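Local coordinates for protein KLLA0E08119p (Kluyveromyces lactis, PDB 3VA7) that is the biotin-dependent urea carboxylase part of a larger enzyme that probably makes urea-1-carboxylate from urea, hydrogencarbonate and ATP for the allophanate route of urea breakdown, at residues A[873-878]-A[912-917]; A[834-839]-A[862-867]; A[880-885]-A[891-896]; A[919-924]-A[1071-1076]. All coordinates share one frame; numbering follows the deposited sequence.

Interaction 1 (A[873-878]-A[912-917])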
loop_
_atom_site.group_PDB
_atom_site.type_symbol
_atom_site.label_atom_id
_atom_site.label_comp_id
_atom_site.label_asym_id
_atom_site.label_seq_id
_atom_site.Cartn_x
_atom_site.Cartn_y
_atom_site.Cartn_z
ATOM N N GLU A 873 21.761 18.224 -16.918
ATOM C CA GLU A 873 20.618 18.124 -17.825
ATOM C C GLU A 873 20.899 18.828 -19.137
ATOM O O GLU A 873 20.470 18.399 -20.207
ATOM C CB GLU A 873 19.319 18.653 -17.203
ATOM C CG GLU A 873 18.692 17.738 -16.108
ATOM C CD GLU A 873 17.555 18.463 -15.357
ATOM O OE1 GLU A 873 17.844 19.301 -14.437
ATOM O OE2 GLU A 873 16.362 18.206 -15.681
ATOM N N ARG A 874 21.615 19.932 -19.029
ATOM C CA ARG A 874 21.989 20.778 -20.115
ATOM C C ARG A 874 22.950 20.047 -21.068
ATOM O O ARG A 874 22.811 20.149 -22.273
ATOM C CB ARG A 874 22.707 21.937 -19.501
ATOM C CG ARG A 874 22.598 23.268 -20.231
ATOM C CD ARG A 874 23.550 24.249 -19.550
ATOM N NE ARG A 874 24.108 25.123 -20.547
ATOM C CZ ARG A 874 25.408 25.278 -20.801
ATOM N NH1 ARG A 874 26.390 24.650 -20.103
ATOM N NH2 ARG A 874 25.718 26.125 -21.765
ATOM N N HIS A 875 23.928 19.322 -20.538
ATOM C CA HIS A 875 24.797 18.547 -21.398
ATOM C C HIS A 875 24.141 17.261 -21.809
ATOM O O HIS A 875 24.680 16.543 -22.625
ATOM C CB HIS A 875 26.088 18.205 -20.691
ATOM C CG HIS A 875 26.948 19.393 -20.483
ATOM N ND1 HIS A 875 27.990 19.713 -21.330
ATOM C CD2 HIS A 875 26.890 20.372 -19.558
ATOM C CE1 HIS A 875 28.546 20.832 -20.911
ATOM N NE2 HIS A 875 27.918 21.239 -19.825
ATOM N N GLN A 876 23.001 16.934 -21.211
ATOM C CA GLN A 876 22.290 15.717 -21.571
ATOM C C GLN A 876 23.255 14.518 -21.467
ATOM O O GLN A 876 23.163 13.587 -22.228
ATOM C CB GLN A 876 21.703 15.820 -22.999
ATOM C CG GLN A 876 20.794 17.016 -23.290
ATOM C CD GLN A 876 20.448 17.169 -24.821
ATOM O OE1 GLN A 876 21.347 17.273 -25.723
ATOM N NE2 GLN A 876 19.143 17.184 -25.108
ATOM N N THR A 877 24.147 14.530 -20.489
ATOM C CA THR A 877 25.148 13.522 -20.419
ATOM C C THR A 877 24.613 12.133 -20.578
ATOM O O THR A 877 23.732 11.771 -19.854
ATOM C CB THR A 877 25.865 13.526 -19.048
ATOM O OG1 THR A 877 26.242 14.855 -18.680
ATOM C CG2 THR A 877 27.115 12.568 -19.094
ATOM N N VAL A 878 25.183 11.329 -21.473
ATOM C CA VAL A 878 24.867 9.894 -21.543
ATOM C C VAL A 878 25.441 9.100 -20.347
ATOM O O VAL A 878 26.570 9.337 -19.881
ATOM C CB VAL A 878 25.350 9.304 -22.927
ATOM C CG1 VAL A 878 25.412 7.748 -22.955
ATOM C CG2 VAL A 878 24.459 9.805 -24.026
ATOM N N GLU A 912 31.491 21.267 -13.221
ATOM C CA GLU A 912 31.516 22.006 -11.968
ATOM C C GLU A 912 31.939 23.440 -12.171
ATOM O O GLU A 912 31.441 24.313 -11.462
ATOM C CB GLU A 912 32.428 21.357 -10.934
ATOM C CG GLU A 912 32.556 22.146 -9.621
ATOM C CD GLU A 912 31.314 22.114 -8.732
ATOM O OE1 GLU A 912 30.511 21.196 -8.831
ATOM O OE2 GLU A 912 31.151 23.012 -7.896
ATOM N N SER A 913 32.840 23.695 -13.133
ATOM C CA SER A 913 33.319 25.071 -13.400
ATOM C C SER A 913 32.323 25.868 -14.233
ATOM O O SER A 913 32.515 27.066 -14.441
ATOM C CB SER A 913 34.678 25.057 -14.069
ATOM O OG SER A 913 34.591 24.537 -15.406
ATOM N N GLU A 914 31.259 25.219 -14.712
ATOM C CA GLU A 914 30.292 25.910 -15.510
ATOM C C GLU A 914 29.164 26.473 -14.685
ATOM O O GLU A 914 28.323 27.210 -15.200
ATOM C CB GLU A 914 29.738 24.993 -16.616
ATOM C CG GLU A 914 30.792 24.607 -17.653
ATOM C CD GLU A 914 30.429 23.404 -18.546
ATOM O OE1 GLU A 914 29.201 23.185 -18.830
ATOM O OE2 GLU A 914 31.416 22.702 -18.987
ATOM N N ILE A 915 29.101 26.111 -13.412
ATOM C CA ILE A 915 28.019 26.582 -12.556
ATOM C C ILE A 915 28.233 28.089 -12.314
ATOM O O ILE A 915 29.283 28.483 -11.812
ATOM C CB ILE A 915 28.019 25.762 -11.217
ATOM C CG1 ILE A 915 27.555 24.314 -11.484
ATOM C CG2 ILE A 915 27.230 26.495 -10.082
ATOM C CD1 ILE A 915 28.018 23.265 -10.444
ATOM N N GLN A 916 27.270 28.924 -12.699
ATOM C CA GLN A 916 27.387 30.374 -12.406
ATOM C C GLN A 916 26.135 30.816 -11.673
ATOM O O GLN A 916 24.999 30.610 -12.164
ATOM C CB GLN A 916 27.561 31.328 -13.659
ATOM C CG GLN A 916 28.169 30.777 -14.974
ATOM C CD GLN A 916 29.764 30.828 -15.105
ATOM O OE1 GLN A 916 30.507 30.646 -14.121
ATOM N NE2 GLN A 916 30.257 31.022 -16.346
ATOM N N PHE A 917 26.326 31.475 -10.535
ATOM C CA PHE A 917 25.170 32.130 -9.879
ATOM C C PHE A 917 25.665 33.121 -8.841
ATOM O O PHE A 917 26.839 33.093 -8.448
ATOM C CB PHE A 917 24.144 31.111 -9.282
ATOM C CG PHE A 917 24.652 30.402 -8.081
ATOM C CD1 PHE A 917 24.374 30.880 -6.797
ATOM C CD2 PHE A 917 25.484 29.306 -8.203
ATOM C CE1 PHE A 917 24.904 30.235 -5.673
ATOM C CE2 PHE A 917 25.982 28.674 -7.075
ATOM C CZ PHE A 917 25.693 29.141 -5.829
#

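Interaction 2 (A[834-839]-A[862-867])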
loop_
_atom_site.group_PDB
_atom_site.type_symbol
_atom_site.label_atom_id
_atom_site.label_comp_id
_atom_site.label_asym_id
_atom_site.label_seq_id
_atom_site.Cartn_x
_atom_site.Cartn_y
_atom_site.Cartn_z
ATOM N N LEU A 834 30.887 31.346 -2.966
ATOM C CA LEU A 834 29.820 30.552 -3.537
ATOM C C LEU A 834 30.350 29.339 -4.287
ATOM O O LEU A 834 29.538 28.571 -4.850
ATOM C CB LEU A 834 28.935 31.364 -4.475
ATOM C CG LEU A 834 28.291 32.637 -3.970
ATOM C CD1 LEU A 834 27.896 33.459 -5.152
ATOM C CD2 LEU A 834 27.091 32.361 -3.089
ATOM N N SER A 835 31.677 29.154 -4.301
ATOM C CA SER A 835 32.259 28.016 -5.021
ATOM C C SER A 835 33.269 27.265 -4.144
ATOM O O SER A 835 34.476 27.423 -4.205
ATOM C CB SER A 835 32.743 28.396 -6.431
ATOM O OG SER A 835 34.142 28.328 -6.552
ATOM N N PRO A 836 32.704 26.437 -3.268
ATOM C CA PRO A 836 33.419 25.756 -2.198
ATOM C C PRO A 836 34.222 24.597 -2.750
ATOM O O PRO A 836 34.171 24.280 -3.921
ATOM C CB PRO A 836 32.296 25.214 -1.352
ATOM C CG PRO A 836 31.232 24.893 -2.423
ATOM C CD PRO A 836 31.279 26.033 -3.347
ATOM N N LYS A 837 34.981 23.985 -1.874
ATOM C CA LYS A 837 35.704 22.812 -2.191
ATOM C C LYS A 837 34.722 21.674 -2.512
ATOM O O LYS A 837 33.569 21.661 -2.063
ATOM C CB LYS A 837 36.697 22.533 -1.051
ATOM C CG LYS A 837 36.656 21.202 -0.382
ATOM C CD LYS A 837 37.182 21.372 1.024
ATOM C CE LYS A 837 37.308 20.067 1.729
ATOM N NZ LYS A 837 38.665 19.617 1.413
ATOM N N VAL A 838 35.192 20.784 -3.370
ATOM C CA VAL A 838 34.430 19.702 -3.852
ATOM C C VAL A 838 35.236 18.469 -3.593
ATOM O O VAL A 838 36.454 18.422 -3.885
ATOM C CB VAL A 838 34.156 19.823 -5.315
ATOM C CG1 VAL A 838 33.144 18.741 -5.718
ATOM C CG2 VAL A 838 33.606 21.254 -5.667
ATOM N N THR A 839 34.560 17.487 -2.983
ATOM C CA THR A 839 35.147 16.192 -2.699
ATOM C C THR A 839 34.312 15.118 -3.361
ATOM O O THR A 839 33.121 15.035 -3.129
ATOM C CB THR A 839 35.240 15.972 -1.212
ATOM O OG1 THR A 839 35.809 17.157 -0.648
ATOM C CG2 THR A 839 36.125 14.753 -0.870
ATOM N N CYS A 862 23.116 24.423 -1.278
ATOM C CA CYS A 862 21.913 23.729 -1.683
ATOM C C CYS A 862 21.502 24.218 -3.030
ATOM O O CYS A 862 21.034 23.440 -3.856
ATOM C CB CYS A 862 20.721 23.947 -0.680
ATOM S SG CYS A 862 21.163 23.482 1.006
ATOM N N TYR A 863 21.612 25.525 -3.258
ATOM C CA TYR A 863 21.262 26.025 -4.569
ATOM C C TYR A 863 22.264 25.487 -5.602
ATOM O O TYR A 863 21.884 25.111 -6.729
ATOM C CB TYR A 863 21.158 27.526 -4.614
ATOM C CG TYR A 863 20.553 27.950 -5.914
ATOM C CD1 TYR A 863 19.289 27.500 -6.289
ATOM C CD2 TYR A 863 21.280 28.749 -6.817
ATOM C CE1 TYR A 863 18.747 27.862 -7.510
ATOM C CE2 TYR A 863 20.735 29.135 -8.053
ATOM C CZ TYR A 863 19.485 28.688 -8.388
ATOM O OH TYR A 863 18.946 29.060 -9.615
ATOM N N ARG A 864 23.506 25.343 -5.167
ATOM C CA ARG A 864 24.570 24.905 -6.030
ATOM C C ARG A 864 24.345 23.483 -6.529
ATOM O O ARG A 864 24.637 23.170 -7.720
ATOM C CB ARG A 864 25.925 25.039 -5.322
ATOM C CG ARG A 864 27.097 24.456 -6.079
ATOM C CD ARG A 864 28.369 25.016 -5.523
ATOM N NE ARG A 864 29.413 24.863 -6.521
ATOM C CZ ARG A 864 29.887 25.825 -7.336
ATOM N NH1 ARG A 864 29.471 27.098 -7.267
ATOM N NH2 ARG A 864 30.805 25.486 -8.244
ATOM N N ILE A 865 23.830 22.630 -5.630
ATOM C CA ILE A 865 23.540 21.232 -5.987
ATOM C C ILE A 865 22.447 21.286 -7.032
ATOM O O ILE A 865 22.432 20.523 -8.026
ATOM C CB ILE A 865 23.052 20.438 -4.767
ATOM C CG1 ILE A 865 24.187 20.333 -3.727
ATOM C CG2 ILE A 865 22.396 19.077 -5.172
ATOM C CD1 ILE A 865 23.631 19.980 -2.370
ATOM N N ASN A 866 21.536 22.226 -6.845
ATOM C CA ASN A 866 20.495 22.327 -7.807
ATOM C C ASN A 866 21.112 22.706 -9.193
ATOM O O ASN A 866 20.649 22.234 -10.249
ATOM C CB ASN A 866 19.447 23.284 -7.307
ATOM C CG ASN A 866 18.767 23.958 -8.395
ATOM O OD1 ASN A 866 17.651 23.621 -8.784
ATOM N ND2 ASN A 866 19.445 24.944 -8.940
ATOM N N ARG A 867 22.194 23.481 -9.181
ATOM C CA ARG A 867 22.788 24.012 -10.419
ATOM C C ARG A 867 23.647 22.896 -11.086
ATOM O O ARG A 867 23.600 22.724 -12.291
ATOM C CB ARG A 867 23.612 25.305 -10.136
ATOM C CG ARG A 867 22.889 26.654 -10.102
ATOM C CD ARG A 867 21.343 26.569 -10.320
ATOM N NE ARG A 867 20.895 26.856 -11.675
ATOM C CZ ARG A 867 19.723 26.515 -12.213
ATOM N NH1 ARG A 867 18.793 25.822 -11.535
ATOM N NH2 ARG A 867 19.475 26.862 -13.492
#

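Interaction 3 (A[880-885]-A[891-896])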
loop_
_atom_site.group_PDB
_atom_site.type_symbol
_atom_site.label_atom_id
_atom_site.label_comp_id
_atom_site.label_asym_id
_atom_site.label_seq_id
_atom_site.Cartn_x
_atom_site.Cartn_y
_atom_site.Cartn_z
ATOM N N ILE A 880 24.260 8.731 -17.108
ATOM C CA ILE A 880 23.828 9.114 -15.790
ATOM C C ILE A 880 22.428 8.624 -15.504
ATOM O O ILE A 880 21.509 8.885 -16.276
ATOM C CB ILE A 880 23.972 10.628 -15.614
ATOM C CG1 ILE A 880 25.359 10.878 -14.991
ATOM C CG2 ILE A 880 22.834 11.164 -14.744
ATOM C CD1 ILE A 880 26.028 12.104 -15.414
ATOM N N VAL A 881 22.263 7.903 -14.386
ATOM C CA VAL A 881 20.956 7.275 -14.099
ATOM C C VAL A 881 20.018 8.134 -13.224
ATOM O O VAL A 881 18.833 8.267 -13.523
ATOM C CB VAL A 881 21.126 5.845 -13.552
ATOM C CG1 VAL A 881 19.798 5.280 -12.998
ATOM C CG2 VAL A 881 21.711 4.972 -14.654
ATOM N N GLU A 882 20.566 8.743 -12.179
ATOM C CA GLU A 882 19.757 9.467 -11.208
ATOM C C GLU A 882 20.679 10.283 -10.284
ATOM O O GLU A 882 21.723 9.814 -9.846
ATOM C CB GLU A 882 18.853 8.501 -10.433
ATOM C CG GLU A 882 18.138 9.164 -9.311
ATOM C CD GLU A 882 17.045 8.324 -8.641
ATOM O OE1 GLU A 882 16.080 8.944 -8.169
ATOM O OE2 GLU A 882 17.166 7.091 -8.534
ATOM N N MET A 883 20.324 11.539 -10.060
ATOM C CA MET A 883 21.090 12.374 -9.146
ATOM C C MET A 883 20.211 12.661 -7.957
ATOM O O MET A 883 19.082 13.180 -8.118
ATOM C CB MET A 883 21.534 13.662 -9.838
ATOM C CG MET A 883 22.192 13.360 -11.120
ATOM S SD MET A 883 22.436 14.724 -12.264
ATOM C CE MET A 883 23.792 15.469 -11.416
ATOM N N SER A 884 20.738 12.345 -6.779
ATOM C CA SER A 884 19.978 12.418 -5.536
ATOM C C SER A 884 20.452 13.483 -4.557
ATOM O O SER A 884 21.511 13.326 -3.991
ATOM C CB SER A 884 20.048 11.052 -4.894
ATOM O OG SER A 884 19.313 10.191 -5.715
ATOM N N GLN A 885 19.670 14.554 -4.366
ATOM C CA GLN A 885 20.024 15.661 -3.431
ATOM C C GLN A 885 20.071 15.325 -1.924
ATOM O O GLN A 885 19.074 14.812 -1.351
ATOM C CB GLN A 885 19.050 16.825 -3.569
ATOM C CG GLN A 885 19.700 17.972 -4.102
ATOM C CD GLN A 885 19.070 19.306 -3.803
ATOM O OE1 GLN A 885 19.594 20.076 -2.991
ATOM N NE2 GLN A 885 18.018 19.646 -4.553
ATOM N N LEU A 891 24.205 12.524 -4.892
ATOM C CA LEU A 891 24.756 11.245 -5.245
ATOM C C LEU A 891 24.384 10.994 -6.701
ATOM O O LEU A 891 23.237 11.177 -7.094
ATOM C CB LEU A 891 24.216 10.182 -4.302
ATOM C CG LEU A 891 24.635 8.773 -4.638
ATOM C CD1 LEU A 891 26.084 8.537 -4.219
ATOM C CD2 LEU A 891 23.671 7.802 -4.019
ATOM N N ILE A 892 25.370 10.588 -7.481
ATOM C CA ILE A 892 25.202 10.414 -8.884
ATOM C C ILE A 892 25.320 8.955 -9.245
ATOM O O ILE A 892 26.393 8.344 -9.039
ATOM C CB ILE A 892 26.292 11.196 -9.586
ATOM C CG1 ILE A 892 25.917 12.661 -9.537
ATOM C CG2 ILE A 892 26.394 10.787 -11.057
ATOM C CD1 ILE A 892 26.983 13.484 -9.257
ATOM N N GLU A 893 24.225 8.392 -9.760
ATOM C CA GLU A 893 24.222 6.985 -10.119
ATOM C C GLU A 893 24.490 6.877 -11.581
ATOM O O GLU A 893 23.879 7.629 -12.397
ATOM C CB GLU A 893 22.910 6.259 -9.781
ATOM C CG GLU A 893 22.994 4.725 -9.950
ATOM C CD GLU A 893 21.644 3.979 -9.795
ATOM O OE1 GLU A 893 20.655 4.571 -9.347
ATOM O OE2 GLU A 893 21.556 2.777 -10.152
ATOM N N PHE A 894 25.387 5.953 -11.940
ATOM C CA PHE A 894 25.644 5.736 -13.358
ATOM C C PHE A 894 25.506 4.302 -13.831
ATOM O O PHE A 894 25.482 3.326 -13.054
ATOM C CB PHE A 894 26.996 6.318 -13.788
ATOM C CG PHE A 894 28.209 5.769 -13.004
ATOM C CD1 PHE A 894 29.124 4.893 -13.625
ATOM C CD2 PHE A 894 28.445 6.161 -11.661
ATOM C CE1 PHE A 894 30.246 4.407 -12.925
ATOM C CE2 PHE A 894 29.555 5.676 -10.926
ATOM C CZ PHE A 894 30.456 4.791 -11.558
ATOM N N ASP A 895 25.422 4.212 -15.148
ATOM C CA ASP A 895 25.431 2.965 -15.880
ATOM C C ASP A 895 26.825 2.779 -16.490
ATOM O O ASP A 895 27.154 3.393 -17.489
ATOM C CB ASP A 895 24.394 3.070 -16.985
ATOM C CG ASP A 895 24.156 1.768 -17.668
ATOM O OD1 ASP A 895 25.038 0.861 -17.556
ATOM O OD2 ASP A 895 23.085 1.664 -18.315
ATOM N N GLY A 896 27.619 1.917 -15.879
ATOM C CA GLY A 896 28.995 1.606 -16.286
ATOM C C GLY A 896 29.161 1.050 -17.698
ATOM O O GLY A 896 30.240 1.143 -18.300
#

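Interaction 4 (A[919-924]-A[1071-1076])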
loop_
_atom_site.group_PDB
_atom_site.type_symbol
_atom_site.label_atom_id
_atom_site.label_comp_id
_atom_site.label_asym_id
_atom_site.label_seq_id
_atom_site.Cartn_x
_atom_site.Cartn_y
_atom_site.Cartn_z
ATOM N N LYS A 919 24.844 35.371 -5.024
ATOM C CA LYS A 919 24.219 35.308 -3.708
ATOM C C LYS A 919 22.708 35.658 -3.768
ATOM O O LYS A 919 21.949 35.227 -2.907
ATOM C CB LYS A 919 25.039 36.110 -2.665
ATOM C CG LYS A 919 24.839 37.617 -2.675
ATOM C CD LYS A 919 26.022 38.394 -2.072
ATOM C CE LYS A 919 26.060 39.880 -2.575
ATOM N NZ LYS A 919 24.708 40.599 -2.552
ATOM N N ASN A 920 22.257 36.326 -4.829
ATOM C CA ASN A 920 20.847 36.760 -4.907
ATOM C C ASN A 920 19.830 35.835 -5.529
ATOM O O ASN A 920 18.758 36.310 -5.956
ATOM C CB ASN A 920 20.714 38.143 -5.571
ATOM C CG ASN A 920 21.571 39.216 -4.885
ATOM O OD1 ASN A 920 22.333 38.938 -3.942
ATOM N ND2 ASN A 920 21.478 40.426 -5.388
ATOM N N TRP A 921 20.126 34.533 -5.558
ATOM C CA TRP A 921 19.270 33.554 -6.253
ATOM C C TRP A 921 17.841 33.437 -5.679
ATOM O O TRP A 921 17.599 33.805 -4.527
ATOM C CB TRP A 921 19.955 32.197 -6.284
ATOM C CG TRP A 921 20.384 31.648 -4.931
ATOM C CD1 TRP A 921 21.612 31.815 -4.312
ATOM C CD2 TRP A 921 19.617 30.801 -4.058
ATOM N NE1 TRP A 921 21.634 31.142 -3.117
ATOM C CE2 TRP A 921 20.428 30.514 -2.932
ATOM C CE3 TRP A 921 18.319 30.285 -4.108
ATOM C CZ2 TRP A 921 19.981 29.735 -1.861
ATOM C CZ3 TRP A 921 17.864 29.494 -3.040
ATOM C CH2 TRP A 921 18.709 29.220 -1.937
ATOM N N ASN A 922 16.901 32.941 -6.475
ATOM C CA ASN A 922 15.605 32.547 -5.949
ATOM C C ASN A 922 15.100 31.211 -6.487
ATOM O O ASN A 922 15.628 30.711 -7.449
ATOM C CB ASN A 922 14.564 33.639 -6.143
ATOM C CG ASN A 922 14.451 34.094 -7.574
ATOM O OD1 ASN A 922 15.118 35.044 -7.958
ATOM N ND2 ASN A 922 13.614 33.424 -8.373
ATOM N N VAL A 923 14.108 30.612 -5.826
ATOM C CA VAL A 923 13.549 29.300 -6.213
ATOM C C VAL A 923 12.074 29.278 -5.883
ATOM O O VAL A 923 11.636 29.926 -4.952
ATOM C CB VAL A 923 14.190 28.106 -5.430
ATOM C CG1 VAL A 923 15.422 27.674 -6.021
ATOM C CG2 VAL A 923 14.439 28.466 -3.983
ATOM N N LYS A 924 11.303 28.534 -6.642
ATOM C CA LYS A 924 9.914 28.282 -6.298
ATOM C C LYS A 924 9.960 27.523 -4.977
ATOM O O LYS A 924 10.807 26.625 -4.780
ATOM C CB LYS A 924 9.236 27.433 -7.378
ATOM C CG LYS A 924 9.106 28.092 -8.792
ATOM C CD LYS A 924 7.607 28.291 -9.261
ATOM C CE LYS A 924 7.057 27.065 -10.080
ATOM N NZ LYS A 924 5.533 27.022 -10.172
ATOM N N THR A 1071 9.143 19.065 -1.810
ATOM C CA THR A 1071 10.235 19.187 -2.753
ATOM C C THR A 1071 11.320 19.972 -2.039
ATOM O O THR A 1071 11.005 20.860 -1.218
ATOM C CB THR A 1071 9.785 19.995 -3.982
ATOM O OG1 THR A 1071 8.743 19.301 -4.647
ATOM C CG2 THR A 1071 10.947 20.202 -4.932
ATOM N N PRO A 1072 12.599 19.697 -2.367
ATOM C CA PRO A 1072 13.666 20.546 -1.798
ATOM C C PRO A 1072 13.404 22.018 -2.046
ATOM O O PRO A 1072 12.889 22.404 -3.143
ATOM C CB PRO A 1072 14.915 20.089 -2.537
ATOM C CG PRO A 1072 14.594 18.622 -2.909
ATOM C CD PRO A 1072 13.129 18.597 -3.194
ATOM N N PHE A 1073 13.730 22.827 -1.025
ATOM C CA PHE A 1073 13.443 24.286 -0.990
ATOM C C PHE A 1073 12.045 24.678 -0.513
ATOM O O PHE A 1073 11.839 25.838 -0.224
ATOM C CB PHE A 1073 13.750 24.986 -2.318
ATOM C CG PHE A 1073 15.161 24.850 -2.748
ATOM C CD1 PHE A 1073 15.478 24.208 -3.942
ATOM C CD2 PHE A 1073 16.191 25.324 -1.952
ATOM C CE1 PHE A 1073 16.799 24.078 -4.317
ATOM C CE2 PHE A 1073 17.531 25.186 -2.330
ATOM C CZ PHE A 1073 17.836 24.564 -3.484
ATOM N N ASP A 1074 11.100 23.736 -0.458
ATOM C CA ASP A 1074 9.862 23.931 0.286
ATOM C C ASP A 1074 10.086 24.222 1.774
ATOM O O ASP A 1074 11.158 23.927 2.383
ATOM C CB ASP A 1074 8.969 22.693 0.216
ATOM C CG ASP A 1074 8.278 22.520 -1.152
ATOM O OD1 ASP A 1074 8.393 23.445 -1.999
ATOM O OD2 ASP A 1074 7.622 21.457 -1.362
ATOM N N GLN A 1075 9.024 24.739 2.368
ATOM C CA GLN A 1075 9.025 25.081 3.783
ATOM C C GLN A 1075 7.898 24.413 4.537
ATOM O O GLN A 1075 6.713 24.409 4.108
ATOM C CB GLN A 1075 8.914 26.593 3.965
ATOM C CG GLN A 1075 10.227 27.323 3.814
ATOM C CD GLN A 1075 10.061 28.785 3.493
ATOM O OE1 GLN A 1075 9.514 29.566 4.295
ATOM N NE2 GLN A 1075 10.537 29.176 2.313
ATOM N N VAL A 1076 8.264 23.863 5.681
ATOM C CA VAL A 1076 7.288 23.241 6.561
ATOM C C VAL A 1076 7.254 24.056 7.787
ATOM O O VAL A 1076 8.309 24.326 8.381
ATOM C CB VAL A 1076 7.678 21.784 6.909
ATOM C CG1 VAL A 1076 6.787 21.205 8.060
ATOM C CG2 VAL A 1076 7.551 20.911 5.649
HETATM O O HOH W 1 11.060 23.926 -4.962
#

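Interaction 1 (A[873-878]-A[912-917])
Glu914 offers one carboxylate oxygen to two neighbouring side chains, His875 and Arg874. The imidazole is held by a hydrogen bond from His875 NE2 to Glu914 OE1, 2.5 Å long, with an angle of 151° at the hydrogen. OE1 lies nearly in the ring plane and accepts through its syn lone pair, while the carboxylate is turned by 43° against the ring. Arg874 NH1 reaches the same Glu914 OE1 in a salt bridge of 3.4 Å. That oxygen sits at the guanidinium edge, but the two flat groups stand almost perpendicular, and a single N–O pair joins them. Beyond CG the Glu914 chain is extended, and it comes at the histidine from the opposite direction, its OE1 meeting the ring edge at NE2. Both segments belong to the carboxyltransferase region, subdomains C and D. Arg874 and His875 lie at the C-terminal end of helix 859-875, and Gln876 leaves helical geometry with positive phi; Glu914 is the third residue of a type I beta turn from Glu912 to Ile915, at the exit of helix 901-912. An alanine in place of Glu914 would probably leave His875 NE2 without its acceptor and Arg874 without its counter-charge here. Farther out, the His875 ring stacks on Tyr911, whose hydroxyl is hydrogen-bonded to Thr877 OG1, while Glu914 also rests against Gln871 of helix 859-875.

Interaction 2 (A[834-839]-A[862-867])
Leu834 and Arg864 are the residues whose backbones come nearest, yet their CA atoms remain 8.1 Å apart, so a long side chain has to span the gap. Residues 862-867, in the region of carboxyltransferase subdomains C and D, are fully helical, whereas 834-837 form a loop that becomes strand only at Val838. Arg864 makes the crossing: CG stands trans to the backbone nitrogen (chi1 173°) and the chain stays extended as far as NE, which carries the guanidinium to the loop. There Arg864 NH1 donates to the carbonyl oxygen of Leu834 over 2.8 Å, a weak bond because the angle at the hydrogen is only 116°. The loop also covers one guanidinium face: Ser835 CA lies 3.7 Å above its plane, displaced toward the rim, and Ser835 CB is 3.6 Å from Arg864 NH1. Further back, Pro836 CD packs on Arg864 CD at 3.8 Å, ring and aliphatic chain passing in opposite directions. The stronger polar partner lies elsewhere, in the salt bridge from Arg864 NH2 to Glu912. A leucine replacing Arg864 is likely to strand the Glu912 carboxylate without its counter-charge and to deprive the Leu834 carbonyl of this donor. The arginine thus links helix 859-875 to the loop entering strand 838-842 and to Glu912, with Tyr852 of strand 847-852 and Ile915 packed against its side chain.

Interaction 3 (A[880-885]-A[891-896])
Val881 and Glu882 both face Glu893, and the backbone hydrogen bonds record the irregularity. Val881 N donates to Glu893 O at 2.6 Å, the donor tilted out of the carbonyl plane, and Glu893 N returns a bond to Glu882 O at 2.9 Å, almost straight at 169°. Past this point Ser884 and Leu891 form a regular hydrogen-bonded pair: Ser884 N lies 2.8 Å from Leu891 O. The return bond, from Leu891 N to Ser884 O, measures 3.0 Å. A CA-H...O contact from Met883 CA to Leu891 O adds to them. The register shift is a classic beta bulge within the hairpin of strands 880-885 and 889-894, the first an outermost strand of its five-stranded antiparallel sheet. Apolar contacts gather on the face carrying Ile880, Met883 and Ile892. Ile892 CG1 lies 4.0 Å from Met883 CE, the two side chains running alongside, while Ile880 meets the CG2 branch; helices 859-875 and 901-912 cover this face. The opposite face is mixed: Ser884 and Leu891 share it with two acids, Glu882 OE2 and Glu893 OE1 being 4.4 Å apart, a probably unfavourable approach that the Glu882–Arg500 salt bridge is likely to ease. Val881 CG1, anti to the backbone nitrogen (chi1 169°), is set beside the Glu893 carboxylate, while CG2 meets Asp895.

Interaction 4 (A[919-924]-A[1071-1076])
Val923 and Phe1073 cross at about a right angle, and the valine uses both its methyls. Val923 CG1 stands over one face of the phenyl ring, 4.3 Å from its centroid and 20° off the normal, a CH-pi contact shifted toward the rim. Val923 CG2 touches the root of the same side chain, 3.9 Å from Phe1073 CG. A second aromatic group approaches the phenyl obliquely: the six-membered ring of Trp921 has its centroid 5.9 Å from that of Phe1073 with the planes at 59°, and the closest atoms are Trp921 CH2 and Phe1073 CE2. Phe1073 is the third residue of a type II beta turn from Thr1071 to Asp1074 and has positive phi; with CG anti to the carbonyl carbon (chi1 -59°), its ring is directed to Val923. Polar linkage is indirect, through one water that donates to Lys924 O at 2.7 Å and to Pro1072 O at 3.0 Å. Trp921 is fixed separately, NE1 bonding to Asn860 and the indole stacking with Tyr863 and His1109. Residues 919-924 lie in the region of carboxyltransferase subdomains C and D, and the contact sits where strands 922-934 and 1075-1081, parallel neighbours in a mixed sheet, begin; Tyr863, Cys862 and Asn866 of helix 859-875 pack against Val923 and Phe1073, and Met985 of strand 984-989 also touches the phenylalanine.

How the interactions relate
Helix 859-875 ties the set together: interaction 2 uses its N-terminal half and interaction 1 its C-terminal end, its side chains cover the apolar face of interaction 3, and Cys862 and Tyr863 abut the aromatic cluster of interaction 4. Interaction 1 is a surface contact, small and made of charged and polar ends; the other three are partly buried. Interaction 3 buries by far the most area and alone rests on a ladder of backbone bonds, whereas interaction 2 depends on one arginine and interaction 4 on apolar and aromatic side chains plus a water. Interactions 1 and 2 also touch directly through Glu912. Along the chain, interaction 3 is nested within the loop that interaction 1 closes.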